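Local coordinates for protein putative cytosine/guanine deaminase (Unidentified, PDB 2PAJ) that catalyses the hydrolytic deamination of 2-amino-4-hydroxypteridines to 2,4-dihydroxypteridines with release of ammonium, using a bound zinc ion, at residues Ala135-Val140 with Val216-Thr221; Gly170-Arg175 with Tyr224-Arg229; Pro209-Arg214 with Met398-Val403; Leu243-His248 with Gly278-Tyr283; Gly264-Ala269 with Ala291-Leu296. One frame throughout, in Å; residues are numbered along the deposited sequence.

From the N terminus, residues 135-140 open contact 1, which closes at 216-221. Contact 2 opens within that span, at 170-175, and closes beyond it at 224-229, so the two cross; they also touch. Contact 3 starts at 209-214, just before contact 1 closes, and runs to 398-403, crossing both. Within its long span lie contact 4 (243-248 with 278-283) and contact 5 (264-269 with 291-296), which cross each other. Contact 1 joins the C-terminal ends of two barrel strands and contact 4 pairs two neighbouring strands, both beside the zinc; contact 2 joins loops beyond the strands, contact 3 ties the start of strand 213-217 to the turn after helix 383-398, and contact 5 pairs two outer helices.

Contact 1 of 5, residues Ala135-Val140 with Val216-Thr221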
# COMPACT_ATOMS: atom_id res chain seq x y z
N ALA A 135 -1.83 -0.91 -2.54
CA ALA A 135 -1.16 -1.07 -3.82
C ALA A 135 -0.64 -2.49 -3.85
O ALA A 135 0.12 -2.89 -2.96
CB ALA A 135 -0.01 -0.07 -3.96
N ASP A 136 -1.08 -3.28 -4.83
CA ASP A 136 -0.62 -4.65 -4.93
C ASP A 136 0.27 -4.85 -6.15
O ASP A 136 -0.07 -4.43 -7.25
CB ASP A 136 -1.79 -5.62 -4.97
CG ASP A 136 -1.34 -7.07 -5.11
OD1 ASP A 136 -0.58 -7.55 -4.24
OD2 ASP A 136 -1.74 -7.73 -6.09
N HIS A 137 1.42 -5.48 -5.93
CA HIS A 137 2.38 -5.78 -6.99
C HIS A 137 1.98 -7.18 -7.44
O HIS A 137 2.59 -8.18 -7.05
CB HIS A 137 3.82 -5.77 -6.46
CG HIS A 137 4.86 -5.82 -7.53
ND1 HIS A 137 6.21 -5.89 -7.26
CD2 HIS A 137 4.75 -5.78 -8.88
CE1 HIS A 137 6.88 -5.90 -8.40
NE2 HIS A 137 6.02 -5.84 -9.39
N ASN A 138 0.92 -7.24 -8.23
CA ASN A 138 0.38 -8.49 -8.74
C ASN A 138 1.20 -9.01 -9.91
O ASN A 138 1.50 -8.28 -10.85
CB ASN A 138 -1.08 -8.31 -9.14
CG ASN A 138 -1.72 -9.59 -9.66
OD1 ASN A 138 -1.30 -10.69 -9.30
ND2 ASN A 138 -2.75 -9.45 -10.48
N TYR A 139 1.60 -10.28 -9.83
CA TYR A 139 2.37 -10.84 -10.92
C TYR A 139 1.93 -12.22 -11.34
O TYR A 139 2.66 -12.97 -12.00
CB TYR A 139 3.88 -10.80 -10.63
CG TYR A 139 4.34 -11.51 -9.40
CD1 TYR A 139 4.34 -12.90 -9.33
CD2 TYR A 139 4.88 -10.80 -8.33
CE1 TYR A 139 4.86 -13.57 -8.25
CE2 TYR A 139 5.40 -11.44 -7.24
CZ TYR A 139 5.40 -12.82 -7.20
OH TYR A 139 5.92 -13.47 -6.11
N VAL A 140 0.70 -12.57 -10.96
CA VAL A 140 0.18 -13.83 -11.42
C VAL A 140 -0.52 -13.52 -12.76
O VAL A 140 -1.63 -12.98 -12.82
CB VAL A 140 -0.78 -14.49 -10.39
CG1 VAL A 140 -0.42 -14.03 -8.99
CG2 VAL A 140 -2.22 -14.22 -10.72
N VAL A 216 -0.38 0.85 -12.84
CA VAL A 216 1.02 1.22 -13.04
C VAL A 216 1.82 0.06 -13.66
O VAL A 216 1.53 -1.12 -13.45
CB VAL A 216 1.69 1.75 -11.69
CG1 VAL A 216 0.73 1.67 -10.53
CG2 VAL A 216 2.95 0.98 -11.35
N MET A 217 2.82 0.44 -14.47
CA MET A 217 3.74 -0.47 -15.17
C MET A 217 4.71 -1.05 -14.14
O MET A 217 5.57 -0.33 -13.65
CB MET A 217 4.51 0.36 -16.21
CG MET A 217 5.53 -0.40 -17.07
SD MET A 217 4.80 -1.48 -18.31
CE MET A 217 5.39 -3.04 -17.78
N ALA A 218 4.60 -2.34 -13.84
CA ALA A 218 5.45 -2.94 -12.81
C ALA A 218 6.12 -4.30 -13.01
O ALA A 218 5.85 -5.25 -12.26
CB ALA A 218 4.67 -2.97 -11.49
N PRO A 219 7.02 -4.41 -13.99
CA PRO A 219 7.70 -5.70 -14.21
C PRO A 219 8.35 -6.15 -12.88
O PRO A 219 9.22 -5.45 -12.35
CB PRO A 219 8.74 -5.36 -15.27
CG PRO A 219 8.08 -4.25 -16.04
CD PRO A 219 7.48 -3.40 -14.95
N THR A 220 7.94 -7.30 -12.36
CA THR A 220 8.45 -7.81 -11.08
C THR A 220 9.84 -7.34 -10.63
O THR A 220 9.96 -6.46 -9.79
CB THR A 220 8.41 -9.33 -11.06
OG1 THR A 220 7.22 -9.77 -11.74
CG2 THR A 220 8.36 -9.83 -9.61
N THR A 221 10.90 -7.96 -11.17
CA THR A 221 12.27 -7.57 -10.84
C THR A 221 12.87 -7.08 -12.14
O THR A 221 13.54 -7.82 -12.86
CB THR A 221 13.10 -8.75 -10.30
OG1 THR A 221 12.38 -9.39 -9.24
CG2 THR A 221 14.45 -8.25 -9.75
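His137 reaches across to the backbone at Ala218 and Thr220, presenting the edge of its imidazole. Its NE2 donates to Ala218 O at 2.9 Å, with an N-H...O angle of 150°, although the place of that oxygen is less certain. CE1, next to NE2 on the same edge, lies 3.4 Å from Thr220 O, near the ring plane. With CG anti to the backbone N (chi1 -169°), the ring is carried out toward the 216-221 backbone. A second, looser meeting follows two residues on: Tyr139 and Thr220 cross at about a right angle, Tyr139 CB lying 3.7 Å from Thr220 OG1, while Thr220 CG2 is 3.8 Å from CD2 of the phenol ring. Behind these groups, His137 is the centre of an inverse gamma turn, and Asn138 OD1 accepts from Val140 N at 3.2 Å in an Asx turn. His137 O also receives a bond from His78 ND1, and its ring meets those of His76 and His248; the nearest His137 side-chain atom is about 5 Å from the zinc. Strands 131-136 and 213-217 are separated by strand 163-168, so the contact bridges one strand at the C-terminal, metal-binding mouth of the amidohydrolase TIM barrel.

Contact 2 of 5, residues Gly170-Arg175 with Tyr224-Arg229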
# COMPACT_ATOMS: atom_id res chain seq x y z
N GLY A 170 5.12 -8.86 -13.98
CA GLY A 170 5.32 -9.94 -14.93
C GLY A 170 6.74 -10.01 -15.48
O GLY A 170 7.63 -9.28 -15.05
N ALA A 171 6.94 -10.91 -16.43
CA ALA A 171 8.24 -11.07 -17.05
C ALA A 171 8.12 -11.58 -18.47
O ALA A 171 7.13 -12.19 -18.86
CB ALA A 171 9.10 -12.02 -16.23
N THR A 172 9.16 -11.30 -19.25
CA THR A 172 9.24 -11.75 -20.63
C THR A 172 10.26 -12.87 -20.71
O THR A 172 10.39 -13.53 -21.73
CB THR A 172 9.61 -10.60 -21.59
OG1 THR A 172 10.85 -10.01 -21.19
CG2 THR A 172 8.52 -9.56 -21.58
N GLN A 173 11.00 -13.09 -19.63
CA GLN A 173 11.97 -14.17 -19.58
C GLN A 173 11.96 -14.94 -18.29
O GLN A 173 11.18 -14.64 -17.38
CB GLN A 173 13.39 -13.68 -19.83
CG GLN A 173 13.69 -12.31 -19.34
CD GLN A 173 14.18 -11.49 -20.48
OE1 GLN A 173 13.47 -11.32 -21.47
NE2 GLN A 173 15.41 -10.99 -20.37
N THR A 174 12.86 -15.93 -18.21
CA THR A 174 12.94 -16.79 -17.03
C THR A 174 14.07 -17.81 -17.11
O THR A 174 14.78 -18.07 -16.11
CB THR A 174 11.65 -17.61 -16.86
OG1 THR A 174 11.87 -18.62 -15.86
CG2 THR A 174 11.23 -18.26 -18.20
N ARG A 175 14.20 -18.41 -18.29
CA ARG A 175 15.18 -19.45 -18.56
C ARG A 175 15.45 -20.40 -17.39
O ARG A 175 16.57 -20.53 -16.86
CB ARG A 175 16.47 -18.86 -19.12
CG ARG A 175 16.66 -19.21 -20.62
CD ARG A 175 15.56 -18.55 -21.51
NE ARG A 175 14.71 -19.48 -22.26
CZ ARG A 175 13.37 -19.50 -22.17
NH1 ARG A 175 12.74 -18.65 -21.36
NH2 ARG A 175 12.65 -20.35 -22.92
N TYR A 224 15.68 -8.43 -14.10
CA TYR A 224 15.66 -9.86 -14.41
C TYR A 224 14.40 -10.26 -15.18
O TYR A 224 14.48 -10.98 -16.16
CB TYR A 224 15.78 -10.69 -13.13
CG TYR A 224 17.11 -10.54 -12.43
CD1 TYR A 224 17.23 -9.84 -11.22
CD2 TYR A 224 18.28 -11.06 -13.01
CE1 TYR A 224 18.46 -9.64 -10.62
CE2 TYR A 224 19.52 -10.87 -12.41
CZ TYR A 224 19.60 -10.15 -11.21
OH TYR A 224 20.84 -9.95 -10.63
N SER A 225 13.24 -9.77 -14.76
CA SER A 225 11.99 -10.12 -15.42
C SER A 225 11.95 -9.72 -16.90
O SER A 225 11.24 -10.34 -17.70
CB SER A 225 10.80 -9.45 -14.70
OG SER A 225 10.68 -9.90 -13.37
N ILE A 226 12.75 -8.72 -17.25
CA ILE A 226 12.76 -8.18 -18.59
C ILE A 226 14.13 -7.78 -19.16
O ILE A 226 15.06 -7.47 -18.41
CB ILE A 226 11.77 -6.98 -18.61
CG1 ILE A 226 10.45 -7.47 -19.18
CG2 ILE A 226 12.36 -5.77 -19.32
CD1 ILE A 226 9.37 -6.43 -19.21
N SER A 227 14.26 -7.79 -20.48
CA SER A 227 15.52 -7.42 -21.13
C SER A 227 15.74 -5.91 -21.00
O SER A 227 14.78 -5.15 -20.92
CB SER A 227 15.49 -7.80 -22.61
OG SER A 227 14.58 -6.98 -23.32
N PRO A 228 17.01 -5.46 -20.99
CA PRO A 228 17.21 -4.01 -20.87
C PRO A 228 16.67 -3.16 -22.03
O PRO A 228 16.34 -1.99 -21.85
CB PRO A 228 18.73 -3.88 -20.67
CG PRO A 228 19.28 -5.13 -21.23
CD PRO A 228 18.29 -6.18 -20.88
N ARG A 229 16.58 -3.76 -23.21
CA ARG A 229 16.04 -3.06 -24.38
C ARG A 229 14.55 -2.92 -24.10
O ARG A 229 13.90 -1.93 -24.45
CB ARG A 229 16.28 -3.91 -25.64
CG ARG A 229 15.46 -3.56 -26.87
CD ARG A 229 15.43 -4.79 -27.78
NE ARG A 229 14.83 -4.57 -29.10
CZ ARG A 229 14.81 -5.50 -30.07
NH1 ARG A 229 15.35 -6.71 -29.87
NH2 ARG A 229 14.27 -5.22 -31.26
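Thr172 and Ser225 join the loop that follows strand 163-168 to the turn leading into helix 228-240, beyond the C-terminal ends of the TIM-barrel strands; Ser227 is the N-cap of that helix, its OG accepting from Glu230 N. The polar link centres on one acceptor. Ser225 O takes Thr172 N at 2.8 Å, the donor nearly along the C=O axis, and Gln173 N more weakly at 3.4 Å. Two successive backbone amides thus converge on a single carbonyl.

Packing accompanies this link: Ser225 CB sits 3.4 Å from Ala171 CB, while its hydroxyl is engaged with Thr221 N in its own loop. Thr172 and Ile226 meet obliquely: OG1 of the threonine lies 3.3 Å from Ile226 CG1 and CG2 lies 3.7 Å from the same atom. OG1 occupies the crowded position between the backbone N and the carbonyl carbon (chi1 57°), and also bonds to Glu230 OE2 in the helix.

The Gln173 side chain adds contacts without hydrogen bonds. Its CG lies 3.5 Å from Tyr224 O; the bend at chi2 then turns the amide toward the Ser227 backbone, where NE2 stops 3.4 Å from Ser227 N, a pair of donors with no bond between them.

Contact 3 of 5, residues Pro209-Arg214 with Met398-Val403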
# COMPACT_ATOMS: atom_id res chain seq x y z
N PRO A 209 -6.00 13.20 -8.81
CA PRO A 209 -5.15 12.93 -7.65
C PRO A 209 -5.92 12.32 -6.47
O PRO A 209 -5.43 12.28 -5.35
CB PRO A 209 -4.54 14.30 -7.35
CG PRO A 209 -5.63 15.23 -7.76
CD PRO A 209 -6.17 14.65 -9.03
N ARG A 210 -7.14 11.86 -6.73
CA ARG A 210 -7.95 11.23 -5.71
C ARG A 210 -8.77 10.13 -6.38
O ARG A 210 -9.94 9.90 -6.07
CB ARG A 210 -8.85 12.25 -5.00
CG ARG A 210 -9.73 13.09 -5.90
CD ARG A 210 -9.96 14.43 -5.25
NE ARG A 210 -10.74 14.33 -4.02
CZ ARG A 210 -10.65 15.19 -3.00
NH1 ARG A 210 -9.80 16.22 -3.06
NH2 ARG A 210 -11.45 15.05 -1.95
N ALA A 211 -8.12 9.46 -7.31
CA ALA A 211 -8.73 8.37 -8.05
C ALA A 211 -8.96 7.17 -7.11
O ALA A 211 -8.19 6.94 -6.19
CB ALA A 211 -7.82 7.98 -9.21
N MET A 212 -10.04 6.43 -7.34
CA MET A 212 -10.34 5.25 -6.54
C MET A 212 -9.74 4.04 -7.23
O MET A 212 -9.76 2.93 -6.68
CB MET A 212 -11.85 5.07 -6.37
CG MET A 212 -12.50 6.10 -5.46
SD MET A 212 -11.78 6.17 -3.80
CE MET A 212 -12.33 4.61 -3.11
N ARG A 213 -9.21 4.26 -8.43
CA ARG A 213 -8.58 3.21 -9.21
C ARG A 213 -7.37 3.72 -9.97
O ARG A 213 -7.39 4.80 -10.54
CB ARG A 213 -9.58 2.59 -10.18
CG ARG A 213 -10.43 1.58 -9.52
CD ARG A 213 -11.60 1.18 -10.36
NE ARG A 213 -12.29 0.07 -9.72
CZ ARG A 213 -13.32 -0.58 -10.25
NH1 ARG A 213 -13.80 -0.21 -11.44
NH2 ARG A 213 -13.85 -1.62 -9.61
N ARG A 214 -6.31 2.92 -9.97
CA ARG A 214 -5.07 3.28 -10.64
C ARG A 214 -4.38 2.06 -11.20
O ARG A 214 -4.58 0.94 -10.74
CB ARG A 214 -4.14 3.97 -9.66
CG ARG A 214 -4.51 5.38 -9.40
CD ARG A 214 -3.34 6.26 -9.67
NE ARG A 214 -3.77 7.56 -10.15
CZ ARG A 214 -2.97 8.59 -10.33
NH1 ARG A 214 -1.68 8.47 -10.06
NH2 ARG A 214 -3.45 9.74 -10.77
N MET A 398 2.86 7.56 -5.32
CA MET A 398 1.97 6.92 -6.26
C MET A 398 1.18 7.95 -7.09
O MET A 398 0.37 7.59 -7.95
CB MET A 398 1.03 5.95 -5.53
CG MET A 398 1.77 4.87 -4.74
SD MET A 398 0.97 3.25 -4.66
CE MET A 398 -0.32 3.56 -3.54
N GLY A 399 1.42 9.23 -6.83
CA GLY A 399 0.74 10.26 -7.60
C GLY A 399 -0.65 10.67 -7.15
O GLY A 399 -1.31 11.46 -7.82
N LEU A 400 -1.10 10.12 -6.03
CA LEU A 400 -2.40 10.47 -5.47
C LEU A 400 -2.22 11.64 -4.51
O LEU A 400 -2.34 11.49 -3.29
CB LEU A 400 -2.98 9.26 -4.74
CG LEU A 400 -3.43 8.10 -5.64
CD1 LEU A 400 -3.92 6.97 -4.76
CD2 LEU A 400 -4.53 8.56 -6.59
N ASP A 401 -1.95 12.81 -5.08
CA ASP A 401 -1.68 14.04 -4.34
C ASP A 401 -2.78 14.70 -3.52
O ASP A 401 -2.49 15.60 -2.73
CB ASP A 401 -1.07 15.06 -5.30
CG ASP A 401 0.14 14.50 -6.02
OD1 ASP A 401 0.87 13.71 -5.39
OD2 ASP A 401 0.38 14.85 -7.19
N GLU A 402 -4.02 14.29 -3.68
CA GLU A 402 -5.07 14.88 -2.87
C GLU A 402 -5.51 13.84 -1.85
O GLU A 402 -6.64 13.86 -1.35
CB GLU A 402 -6.25 15.33 -3.74
CG GLU A 402 -5.96 16.61 -4.53
CD GLU A 402 -7.20 17.17 -5.22
OE1 GLU A 402 -7.91 16.39 -5.89
OE2 GLU A 402 -7.46 18.39 -5.11
N VAL A 403 -4.57 12.94 -1.54
CA VAL A 403 -4.75 11.84 -0.58
C VAL A 403 -3.53 11.77 0.38
O VAL A 403 -2.44 12.21 0.03
CB VAL A 403 -4.87 10.48 -1.32
CG1 VAL A 403 -5.24 9.38 -0.35
CG2 VAL A 403 -5.89 10.58 -2.43
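Pro209 and Glu402 meet at the N-terminal end of barrel strand 213-217, away from the zinc, where a type I turn from Leu400 to Val403 follows helix 383-398. Glu402 N, inside the turn, donates to Pro209 O at 3.0 Å, the donor tilted 32° from the carbonyl plane. The two side chains then lie side by side, pointing the same way, with Glu402 CG 3.5 Å from Pro209 CG. Beyond CG the glutamate chain is extended (chi2 -171°), and OE1 forms a weak salt bridge with Arg210 NH1 at 3.4 Å; the guanidinium and carboxylate planes are 85° apart. Arg214 and Leu400 slide past each other in opposite directions. Leu400 CD2 sits 3.8 Å above one face of the Arg214 guanidinium, offset toward its rim, and is 4.2 Å from Ala211 CB. Arg214 NE and NH2 bond weakly to Asp206 O and Ser208 O. Val403 CG2 lies 3.4 Å from Pro209 O.

Arg210 has stronger partners than Glu402: its NH2 makes a salt bridge to Asp44, and NH1 also donates to Gly409 O. The attraction to Glu402 is therefore probably secondary, while the backbone bond and the packing around Leu400 join turn to strand more directly.

Contact 4 of 5, residues Leu243-His248 with Gly278-Tyr283; sequences LRMHSH and GSDVWY. With ZN (zinc ion), chain B.
His246 and Trp282 stack on each other where strands 244-248 and 281-284 run parallel. With CG anti to the backbone N (chi1 171°), the imidazole lies over the indole five-membered ring in an offset stack, the centroids 4.2 Å apart and the planes at 27°. His246 CB lies 3.7 Å from the centroid of the Trp282 six-membered ring, almost straight above it, a CH-pi contact. Trp282 NE1 donates to Thr75 O, which helps fix the rotation of the indole.

On the other sheet face Met245 CB packs against Val281 CG1 at 3.8 Å. The methionine bends at chi3 (-107°), and CE ends 3.5 Å from Asp280 OD1. Farther along, Tyr283 turns a ring edge to Ser247, CD2 lying 3.2 Å from Ser247 O, while its hydroxyl bonds to Trp276 O; Ser247 OG in turn bonds to Pro219 O.

Parallel pairing is carried by Met245 N to Asp280 O, 3.2 Å, and Trp282 N to Met245 O, 3.0 Å. At the strand entrances one water bridges Leu243 O and Asp280 OD1, another Arg244 NH1 and Ser279 O. At the opposite end His248 NE2 binds the zinc with His76, His78 and Asp336.

Helix 228-240 covers Met245 and Val281, whereas Trp282 touches helix 383-398 and, with His246, Leu167 of strand 163-168.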
# COMPACT_ATOMS: atom_id res chain seq x y z
N LEU A 243 1.24 6.74 -16.97
CA LEU A 243 1.25 5.85 -15.82
C LEU A 243 2.60 5.91 -15.10
O LEU A 243 3.59 6.36 -15.68
CB LEU A 243 0.99 4.41 -16.25
CG LEU A 243 -0.22 4.04 -17.08
CD1 LEU A 243 -0.17 2.55 -17.35
CD2 LEU A 243 -1.50 4.41 -16.34
N ARG A 244 2.63 5.44 -13.86
CA ARG A 244 3.87 5.40 -13.09
C ARG A 244 4.51 4.02 -13.19
O ARG A 244 3.86 3.05 -13.57
CB ARG A 244 3.61 5.75 -11.62
CG ARG A 244 3.05 7.13 -11.44
CD ARG A 244 3.43 7.74 -10.13
NE ARG A 244 3.22 9.17 -10.18
CZ ARG A 244 3.83 10.06 -9.40
NH1 ARG A 244 4.69 9.65 -8.47
NH2 ARG A 244 3.58 11.35 -9.55
N MET A 245 5.80 3.95 -12.87
CA MET A 245 6.53 2.69 -12.95
C MET A 245 7.01 2.22 -11.57
O MET A 245 7.44 3.02 -10.74
CB MET A 245 7.73 2.87 -13.87
CG MET A 245 7.37 3.20 -15.31
SD MET A 245 8.67 4.13 -16.10
CE MET A 245 7.92 5.64 -16.13
N HIS A 246 6.94 0.91 -11.35
CA HIS A 246 7.35 0.34 -10.08
C HIS A 246 7.95 -1.05 -10.26
O HIS A 246 7.49 -1.81 -11.10
CB HIS A 246 6.16 0.27 -9.14
CG HIS A 246 6.42 -0.50 -7.89
ND1 HIS A 246 5.81 -1.71 -7.62
CD2 HIS A 246 7.22 -0.24 -6.83
CE1 HIS A 246 6.23 -2.16 -6.45
NE2 HIS A 246 7.09 -1.29 -5.95
N SER A 247 8.96 -1.37 -9.47
CA SER A 247 9.59 -2.69 -9.55
C SER A 247 10.46 -3.04 -8.33
O SER A 247 10.78 -2.17 -7.52
CB SER A 247 10.45 -2.79 -10.82
OG SER A 247 11.01 -4.08 -10.99
N HIS A 248 10.78 -4.32 -8.21
CA HIS A 248 11.64 -4.85 -7.16
C HIS A 248 13.07 -4.56 -7.64
O HIS A 248 13.45 -5.00 -8.73
CB HIS A 248 11.46 -6.37 -7.05
CG HIS A 248 10.40 -6.81 -6.09
ND1 HIS A 248 9.60 -7.90 -6.33
CD2 HIS A 248 10.08 -6.38 -4.85
CE1 HIS A 248 8.83 -8.12 -5.28
NE2 HIS A 248 9.10 -7.21 -4.36
N GLY A 278 13.26 8.65 -12.05
CA GLY A 278 12.41 9.82 -12.17
C GLY A 278 11.32 9.76 -11.13
O GLY A 278 11.02 8.70 -10.61
N SER A 279 10.73 10.91 -10.81
CA SER A 279 9.67 10.97 -9.80
C SER A 279 8.50 10.14 -10.26
O SER A 279 7.51 9.97 -9.55
CB SER A 279 9.25 12.42 -9.60
OG SER A 279 9.13 13.07 -10.85
N ASP A 280 8.65 9.63 -11.47
CA ASP A 280 7.71 8.79 -12.20
C ASP A 280 7.70 7.37 -11.62
O ASP A 280 6.67 6.71 -11.55
CB ASP A 280 8.21 8.71 -13.65
CG ASP A 280 7.14 8.99 -14.66
OD1 ASP A 280 6.14 8.25 -14.72
OD2 ASP A 280 7.30 9.97 -15.43
N VAL A 281 8.89 6.93 -11.22
CA VAL A 281 9.16 5.59 -10.71
C VAL A 281 9.45 5.47 -9.20
O VAL A 281 9.83 6.43 -8.56
CB VAL A 281 10.40 5.02 -11.45
CG1 VAL A 281 10.46 3.51 -11.35
CG2 VAL A 281 10.40 5.50 -12.89
N TRP A 282 9.27 4.26 -8.66
CA TRP A 282 9.57 3.98 -7.26
C TRP A 282 9.87 2.48 -7.10
O TRP A 282 9.24 1.63 -7.72
CB TRP A 282 8.43 4.48 -6.33
CG TRP A 282 7.39 3.51 -5.94
CD1 TRP A 282 7.41 2.65 -4.88
CD2 TRP A 282 6.11 3.34 -6.56
NE1 TRP A 282 6.22 1.97 -4.79
CE2 TRP A 282 5.41 2.37 -5.82
CE3 TRP A 282 5.50 3.92 -7.68
CZ2 TRP A 282 4.11 1.95 -6.15
CZ3 TRP A 282 4.22 3.51 -8.01
CH2 TRP A 282 3.54 2.54 -7.25
N TYR A 283 10.87 2.16 -6.27
CA TYR A 283 11.26 0.76 -6.07
C TYR A 283 11.04 0.16 -4.70
O TYR A 283 11.07 0.85 -3.68
CB TYR A 283 12.74 0.57 -6.38
CG TYR A 283 13.11 0.81 -7.82
CD1 TYR A 283 13.55 2.06 -8.24
CD2 TYR A 283 13.02 -0.23 -8.77
CE1 TYR A 283 13.89 2.28 -9.55
CE2 TYR A 283 13.36 -0.01 -10.08
CZ TYR A 283 13.80 1.24 -10.46
OH TYR A 283 14.17 1.48 -11.76
ZN ZN B . 7.81 -7.71 -2.85
O HOH W 1 4.08 8.83 -16.06
O HOH W 2 6.54 11.36 -7.29

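Contact 5 of 5, residues Gly264-Ala269 with Ala291-Leu296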
# COMPACT_ATOMS: atom_id res chain seq x y z
N GLY A 264 27.35 -4.47 -16.54
CA GLY A 264 27.79 -3.12 -16.85
C GLY A 264 28.33 -2.36 -15.64
O GLY A 264 29.55 -2.20 -15.50
N LYS A 265 27.43 -1.88 -14.78
CA LYS A 265 27.85 -1.14 -13.59
C LYS A 265 26.78 -1.19 -12.50
O LYS A 265 26.10 -2.20 -12.36
CB LYS A 265 28.16 0.31 -13.97
CG LYS A 265 29.46 0.85 -13.37
CD LYS A 265 30.67 0.08 -13.86
CE LYS A 265 31.94 0.95 -13.78
NZ LYS A 265 32.28 1.50 -12.42
N SER A 266 26.63 -0.11 -11.73
CA SER A 266 25.65 -0.06 -10.64
C SER A 266 24.20 -0.30 -11.04
O SER A 266 23.76 0.07 -12.12
CB SER A 266 25.74 1.29 -9.92
OG SER A 266 24.54 1.56 -9.21
N PRO A 267 23.42 -0.94 -10.15
CA PRO A 267 22.01 -1.23 -10.44
C PRO A 267 21.17 0.02 -10.71
O PRO A 267 20.47 0.12 -11.72
CB PRO A 267 21.56 -1.98 -9.19
CG PRO A 267 22.80 -2.70 -8.77
CD PRO A 267 23.86 -1.65 -8.93
N VAL A 268 21.25 0.98 -9.80
CA VAL A 268 20.52 2.23 -9.93
C VAL A 268 20.99 2.98 -11.19
O VAL A 268 20.19 3.44 -11.99
CB VAL A 268 20.72 3.11 -8.67
CG1 VAL A 268 20.03 4.44 -8.82
CG2 VAL A 268 20.18 2.37 -7.47
N ALA A 269 22.31 3.07 -11.36
CA ALA A 269 22.90 3.74 -12.51
C ALA A 269 22.46 3.08 -13.83
O ALA A 269 22.29 3.76 -14.85
CB ALA A 269 24.43 3.72 -12.39
N ALA A 291 26.41 5.38 -1.92
CA ALA A 291 26.17 6.78 -1.58
C ALA A 291 25.81 7.49 -2.89
O ALA A 291 24.95 8.37 -2.93
CB ALA A 291 27.41 7.40 -0.96
N ASP A 292 26.50 7.08 -3.95
CA ASP A 292 26.29 7.64 -5.29
C ASP A 292 24.91 7.24 -5.79
O ASP A 292 24.24 7.99 -6.51
CB ASP A 292 27.35 7.11 -6.25
CG ASP A 292 28.76 7.29 -5.73
OD1 ASP A 292 29.18 8.46 -5.55
OD2 ASP A 292 29.44 6.27 -5.50
N GLU A 293 24.50 6.03 -5.41
CA GLU A 293 23.20 5.52 -5.80
C GLU A 293 22.09 6.29 -5.09
O GLU A 293 21.01 6.46 -5.64
CB GLU A 293 23.09 4.03 -5.47
CG GLU A 293 23.87 3.14 -6.42
CD GLU A 293 23.69 1.66 -6.11
OE1 GLU A 293 24.33 1.17 -5.15
OE2 GLU A 293 22.91 0.97 -6.82
N ILE A 294 22.36 6.74 -3.87
CA ILE A 294 21.38 7.49 -3.11
C ILE A 294 21.19 8.87 -3.70
O ILE A 294 20.08 9.38 -3.78
CB ILE A 294 21.80 7.61 -1.63
CG1 ILE A 294 21.77 6.22 -0.99
CG2 ILE A 294 20.85 8.53 -0.87
CD1 ILE A 294 22.32 6.19 0.40
N ALA A 295 22.29 9.46 -4.14
CA ALA A 295 22.27 10.79 -4.75
C ALA A 295 21.43 10.78 -6.03
O ALA A 295 20.65 11.70 -6.28
CB ALA A 295 23.69 11.24 -5.05
N LEU A 296 21.61 9.73 -6.82
CA LEU A 296 20.87 9.58 -8.07
C LEU A 296 19.39 9.43 -7.79
O LEU A 296 18.56 9.89 -8.57
CB LEU A 296 21.37 8.37 -8.84
CG LEU A 296 22.00 8.60 -10.21
CD1 LEU A 296 22.18 7.26 -10.89
CD2 LEU A 296 21.13 9.50 -11.06
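Glu293 stretches out from helix 291-300 to the first turn of helix 267-273, crossing Val268 at a slant. Its CG is anti to the carbonyl carbon (chi1 -75°) and the chain is extended from there, with CD anti to CA (chi2 -177°). One carboxylate oxygen does most of the touching: OE2 accepts weakly from Ser266 OG at 3.0 Å and from Val268 N at 3.4 Å, and it lies 3.5 Å from Pro267 CD. The other oxygen, OE1, has a firmer partner in Asp290 N, just before the glutamate's own helix, so the carboxylate is shared between two helix beginnings. Both would suit a negative charge, which the N-terminal end of a helix would tend to stabilise.

One turn farther along helix 291-300 the side chains run past one another. Val268 and Leu296 slide by in opposite directions, Val268 CG1 standing 4.1 Å from Leu296 CD1. Leu296 CD1 also lies 3.9 Å from Ala269 CA, covering the next residue of the helix.

Ser266 is the N-cap of helix 267-273, its OG accepting weakly from Ala269 N at 3.4 Å while also donating to Glu293. The contact thus pairs the starts of two helices preceding and following strand 281-284, in the outer layer of the TIM barrel.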